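Local structure of DNA helicase RecQ (Deinococcus radiodurans, 4Q48) at residues L118-A121 against P122-L126; L491-T494 against G495-G499. The protein probably couples ATP hydrolysis to unwinding of duplex DNA in the 3'-5' direction, represented here by its catalytic core of helicase, zinc-binding and RQC domains. All coordinates share one frame; numbering follows the deposited sequence.

Both contacts are short-range junctions at which the chain leaves a strand and turns at once into helical geometry, but they lie in different domains, with nearest atoms about 29 Å apart. Contact 1 is buried: it sits at the end of an inner strand of the seven-stranded parallel sheet in the first helicase domain, and small apolar groups, the proline ring and the foot of an arginine side chain supply its packing around a backbone bond from Leu125 N to Ala121 O. Contact 2 lies at the surface of the RQC domain, where a small two-stranded antiparallel sheet ends. There apolar contact is slight, and a serine hydroxyl and an amide share one carbonyl oxygen, with further polar groups turned to residues 480-482.

Contact 1: residues L118-A121 against P122-L126; sequences LYVA and PERLL
The CG2 branch of Val120 points into the first turn of helix 122-125 and meets two of its residues: CB of Arg124 at 3.6 Å and CB of Leu125 at 4.0 Å. CG2 stands trans to the valine's own backbone N, beside its carbonyl carbon, and this carries the methyl forward to the helix. Arg124 can be followed outward. Of its side-chain atoms CB alone meets residues 118-121, lying against Val120 CG2 and 3.5 Å from Ala121 O, and the two side chains cross at about a right angle. Beyond CG, a chi2 of 68° about CB-CG turns CD aside, and CD, NE and the guanidinium group at the tip lead away from residues 118-121, chi3 and chi4 nearly extended. The side chain lies on Ala103 and Glu107 of helix 100-111 and on Ser96. Ala121 occupies the N-cap position. Its O accepts the amide of Leu125, N to O 3.0 Å with an N-H...O angle of 164°, which closes the first helical turn, while Leu126 N bonds to Pro122 O in the next. Ala121 CB lies 3.5 Å from Pro122 CD, and Leu125 reaches Val70 on the adjacent strand 66-70. An inner parallel strand running straight into a helix through an Ala-Pro-Glu-Arg sequence is consistent with motif Ib in the first RecA-like domain of RecQ helicases.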
loop_
_atom_site.group_PDB
_atom_site.type_symbol
_atom_site.label_atom_id
_atom_site.label_comp_id
_atom_site.label_asym_id
_atom_site.label_seq_id
_atom_site.Cartn_x
_atom_site.Cartn_y
_atom_site.Cartn_z
ATOM N N LEU A 118 16.658 -19.396 5.301
ATOM C CA LEU A 118 16.576 -19.993 3.994
ATOM C C LEU A 118 15.563 -19.230 3.151
ATOM O O LEU A 118 14.363 -19.183 3.457
ATOM C CB LEU A 118 16.192 -21.457 4.086
ATOM C CG LEU A 118 16.099 -22.038 2.678
ATOM C CD1 LEU A 118 17.475 -22.110 2.058
ATOM C CD2 LEU A 118 15.457 -23.395 2.690
ATOM N N TYR A 119 16.056 -18.595 2.100
ATOM C CA TYR A 119 15.189 -17.911 1.152
ATOM C C TYR A 119 14.759 -18.897 0.060
ATOM O O TYR A 119 15.595 -19.533 -0.589
ATOM C CB TYR A 119 15.915 -16.680 0.583
ATOM C CG TYR A 119 16.000 -15.527 1.570
ATOM C CD1 TYR A 119 17.072 -15.388 2.444
ATOM C CD2 TYR A 119 14.979 -14.606 1.653
ATOM C CE1 TYR A 119 17.124 -14.332 3.348
ATOM C CE2 TYR A 119 15.026 -13.565 2.534
ATOM C CZ TYR A 119 16.085 -13.422 3.380
ATOM O OH TYR A 119 16.063 -12.350 4.252
ATOM N N VAL A 120 13.458 -19.032 -0.143
ATOM C CA VAL A 120 12.975 -20.047 -1.054
ATOM C C VAL A 120 11.814 -19.536 -1.897
ATOM O O VAL A 120 10.837 -19.010 -1.385
ATOM C CB VAL A 120 12.549 -21.323 -0.258
ATOM C CG1 VAL A 120 11.685 -20.945 0.938
ATOM C CG2 VAL A 120 11.848 -22.348 -1.146
ATOM N N ALA A 121 11.945 -19.682 -3.204
ATOM C CA ALA A 121 10.885 -19.329 -4.109
ATOM C C ALA A 121 9.689 -20.220 -3.799
ATOM O O ALA A 121 9.856 -21.379 -3.430
ATOM C CB ALA A 121 11.337 -19.503 -5.544
ATOM N N PRO A 122 8.475 -19.684 -3.975
ATOM C CA PRO A 122 7.224 -20.422 -3.760
ATOM C C PRO A 122 7.177 -21.697 -4.579
ATOM O O PRO A 122 6.648 -22.725 -4.153
ATOM C CB PRO A 122 6.159 -19.437 -4.247
ATOM C CG PRO A 122 6.789 -18.106 -4.104
ATOM C CD PRO A 122 8.235 -18.289 -4.382
ATOM N N GLU A 123 7.759 -21.610 -5.765
ATOM C CA GLU A 123 7.805 -22.717 -6.710
ATOM C C GLU A 123 8.537 -23.895 -6.061
ATOM O O GLU A 123 8.068 -25.034 -6.111
ATOM C CB GLU A 123 8.469 -22.247 -8.020
ATOM C CG GLU A 123 9.202 -23.299 -8.811
ATOM C CD GLU A 123 10.618 -23.523 -8.304
ATOM O OE1 GLU A 123 11.204 -22.580 -7.718
ATOM O OE2 GLU A 123 11.135 -24.648 -8.483
ATOM N N ARG A 124 9.682 -23.618 -5.444
ATOM C CA ARG A 124 10.392 -24.664 -4.725
ATOM C C ARG A 124 9.600 -25.145 -3.494
ATOM O O ARG A 124 9.445 -26.340 -3.300
ATOM C CB ARG A 124 11.776 -24.177 -4.302
ATOM C CG ARG A 124 12.750 -25.298 -4.007
ATOM C CD ARG A 124 13.086 -26.026 -5.281
ATOM N NE ARG A 124 14.064 -27.077 -5.064
ATOM C CZ ARG A 124 14.604 -27.778 -6.047
ATOM N NH1 ARG A 124 14.255 -27.517 -7.301
ATOM N NH2 ARG A 124 15.496 -28.726 -5.782
ATOM N N LEU A 125 9.098 -24.216 -2.681
ATOM C CA LEU A 125 8.461 -24.546 -1.413
ATOM C C LEU A 125 7.256 -25.471 -1.534
ATOM O O LEU A 125 7.077 -26.384 -0.724
ATOM C CB LEU A 125 8.023 -23.281 -0.683
ATOM C CG LEU A 125 7.159 -23.549 0.552
ATOM C CD1 LEU A 125 8.018 -24.143 1.638
ATOM C CD2 LEU A 125 6.457 -22.295 1.076
ATOM N N LEU A 126 6.428 -25.255 -2.548
ATOM C CA LEU A 126 5.140 -25.939 -2.578
ATOM C C LEU A 126 5.257 -27.336 -3.158
ATOM O O LEU A 126 4.300 -28.113 -3.093
ATOM C CB LEU A 126 4.112 -25.103 -3.353
ATOM C CG LEU A 126 3.777 -23.760 -2.707
ATOM C CD1 LEU A 126 3.339 -22.743 -3.740
ATOM C CD2 LEU A 126 2.702 -23.957 -1.668
#

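Contact 2: residues L491-T494 against G495-G499; sequences LRAT and GKSRG
Thr494 and Ser497 close a beta turn that leads out of the two-stranded hairpin of the RQC domain, a winged-helix fold, into helix 498-501. The evidence is a backbone bond from Ser497 N to Thr494 O, 3.1 Å, with helical phi/psi at Gly495 and Lys496 between them. The bonds Arg498 N to Gly495 O and Gly499 N to Lys496 O repeat this spacing of three residues. Thr494 O takes a second donor, the Ser497 hydroxyl. The two approach differently: the amide comes from above the carbonyl plane, 61° out of it, whereas the hydroxyl lies almost in line with C=O, at a C=O...OG angle of 177°. Three other side chains have polar partners outside the turn. Thr494 OG1 is hydrogen-bonded to Gly481 O and lies 3.4 Å from Lys496 CB, the extended Lys496 chain carries NZ to Leu480 O, and Arg498 NE forms a salt bridge with Glu503. Thr494 also pairs through its backbone with Tyr482. Ser497 is buried, and a chi1 of 75° places OG between its own backbone N and carbonyl carbon, from where it reaches back to Thr494 O at 2.7 Å, with Ala493 CB 4.1 Å from OG.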
loop_
_atom_site.group_PDB
_atom_site.type_symbol
_atom_site.label_atom_id
_atom_site.label_comp_id
_atom_site.label_asym_id
_atom_site.label_seq_id
_atom_site.Cartn_x
_atom_site.Cartn_y
_atom_site.Cartn_z
ATOM N N LEU A 491 -24.673 -2.702 0.900
ATOM C CA LEU A 491 -23.742 -1.873 1.653
ATOM C C LEU A 491 -23.831 -2.203 3.145
ATOM O O LEU A 491 -24.925 -2.201 3.713
ATOM C CB LEU A 491 -24.040 -0.394 1.386
ATOM C CG LEU A 491 -23.936 -0.052 -0.099
ATOM C CD1 LEU A 491 -24.435 1.335 -0.391
ATOM C CD2 LEU A 491 -22.490 -0.165 -0.512
ATOM N N ARG A 492 -22.676 -2.497 3.743
ATOM C CA ARG A 492 -22.529 -2.863 5.149
ATOM C C ARG A 492 -21.913 -1.692 5.902
ATOM O O ARG A 492 -20.871 -1.158 5.476
ATOM C CB ARG A 492 -21.597 -4.068 5.305
ATOM C CG ARG A 492 -21.957 -5.328 4.523
ATOM C CD ARG A 492 -20.903 -6.444 4.765
ATOM N NE ARG A 492 -21.315 -7.783 4.313
ATOM C CZ ARG A 492 -22.072 -8.621 5.018
ATOM N NH1 ARG A 492 -22.504 -8.280 6.232
ATOM N NH2 ARG A 492 -22.382 -9.812 4.514
ATOM N N ALA A 493 -22.473 -1.333 7.054
ATOM C CA ALA A 493 -21.792 -0.361 7.916
ATOM C C ALA A 493 -20.541 -0.974 8.487
ATOM O O ALA A 493 -20.597 -2.001 9.116
ATOM C CB ALA A 493 -22.700 0.110 9.045
ATOM N N THR A 494 -19.399 -0.366 8.230
ATOM C CA THR A 494 -18.138 -0.849 8.793
ATOM C C THR A 494 -17.944 -0.372 10.239
ATOM O O THR A 494 -18.737 0.424 10.752
ATOM C CB THR A 494 -16.939 -0.380 7.992
ATOM O OG1 THR A 494 -16.695 0.997 8.309
ATOM C CG2 THR A 494 -17.166 -0.555 6.495
ATOM N N GLY A 495 -16.888 -0.857 10.893
ATOM C CA GLY A 495 -16.538 -0.366 12.212
ATOM C C GLY A 495 -16.342 1.133 12.244
ATOM O O GLY A 495 -16.856 1.798 13.144
ATOM N N LYS A 496 -15.643 1.660 11.233
ATOM C CA LYS A 496 -15.356 3.092 11.076
ATOM C C LYS A 496 -16.632 3.964 11.157
ATOM O O LYS A 496 -16.575 5.167 11.402
ATOM C CB LYS A 496 -14.609 3.339 9.743
ATOM C CG LYS A 496 -13.886 4.677 9.654
ATOM C CD LYS A 496 -13.279 5.001 8.273
ATOM C CE LYS A 496 -12.303 6.210 8.419
ATOM N NZ LYS A 496 -12.104 7.061 7.179
ATOM N N SER A 497 -17.785 3.349 10.989
ATOM C CA SER A 497 -19.042 4.078 11.035
ATOM C C SER A 497 -19.343 4.741 12.381
ATOM O O SER A 497 -20.179 5.647 12.438
ATOM C CB SER A 497 -20.196 3.142 10.677
ATOM O OG SER A 497 -20.464 2.275 11.781
ATOM N N ARG A 498 -18.718 4.267 13.464
ATOM C CA ARG A 498 -18.963 4.828 14.805
ATOM C C ARG A 498 -18.492 6.288 14.813
ATOM O O ARG A 498 -19.033 7.139 15.537
ATOM C CB ARG A 498 -18.250 4.013 15.886
ATOM C CG ARG A 498 -18.838 4.152 17.290
ATOM C CD ARG A 498 -17.955 3.512 18.383
ATOM N NE ARG A 498 -17.815 4.383 19.557
ATOM C CZ ARG A 498 -18.756 4.547 20.493
ATOM N NH1 ARG A 498 -19.921 3.916 20.404
ATOM N NH2 ARG A 498 -18.552 5.355 21.525
ATOM N N GLY A 499 -17.490 6.565 13.977
ATOM C CA GLY A 499 -16.915 7.891 13.877
ATOM C C GLY A 499 -17.966 8.941 13.617
ATOM O O GLY A 499 -18.052 9.948 14.345
#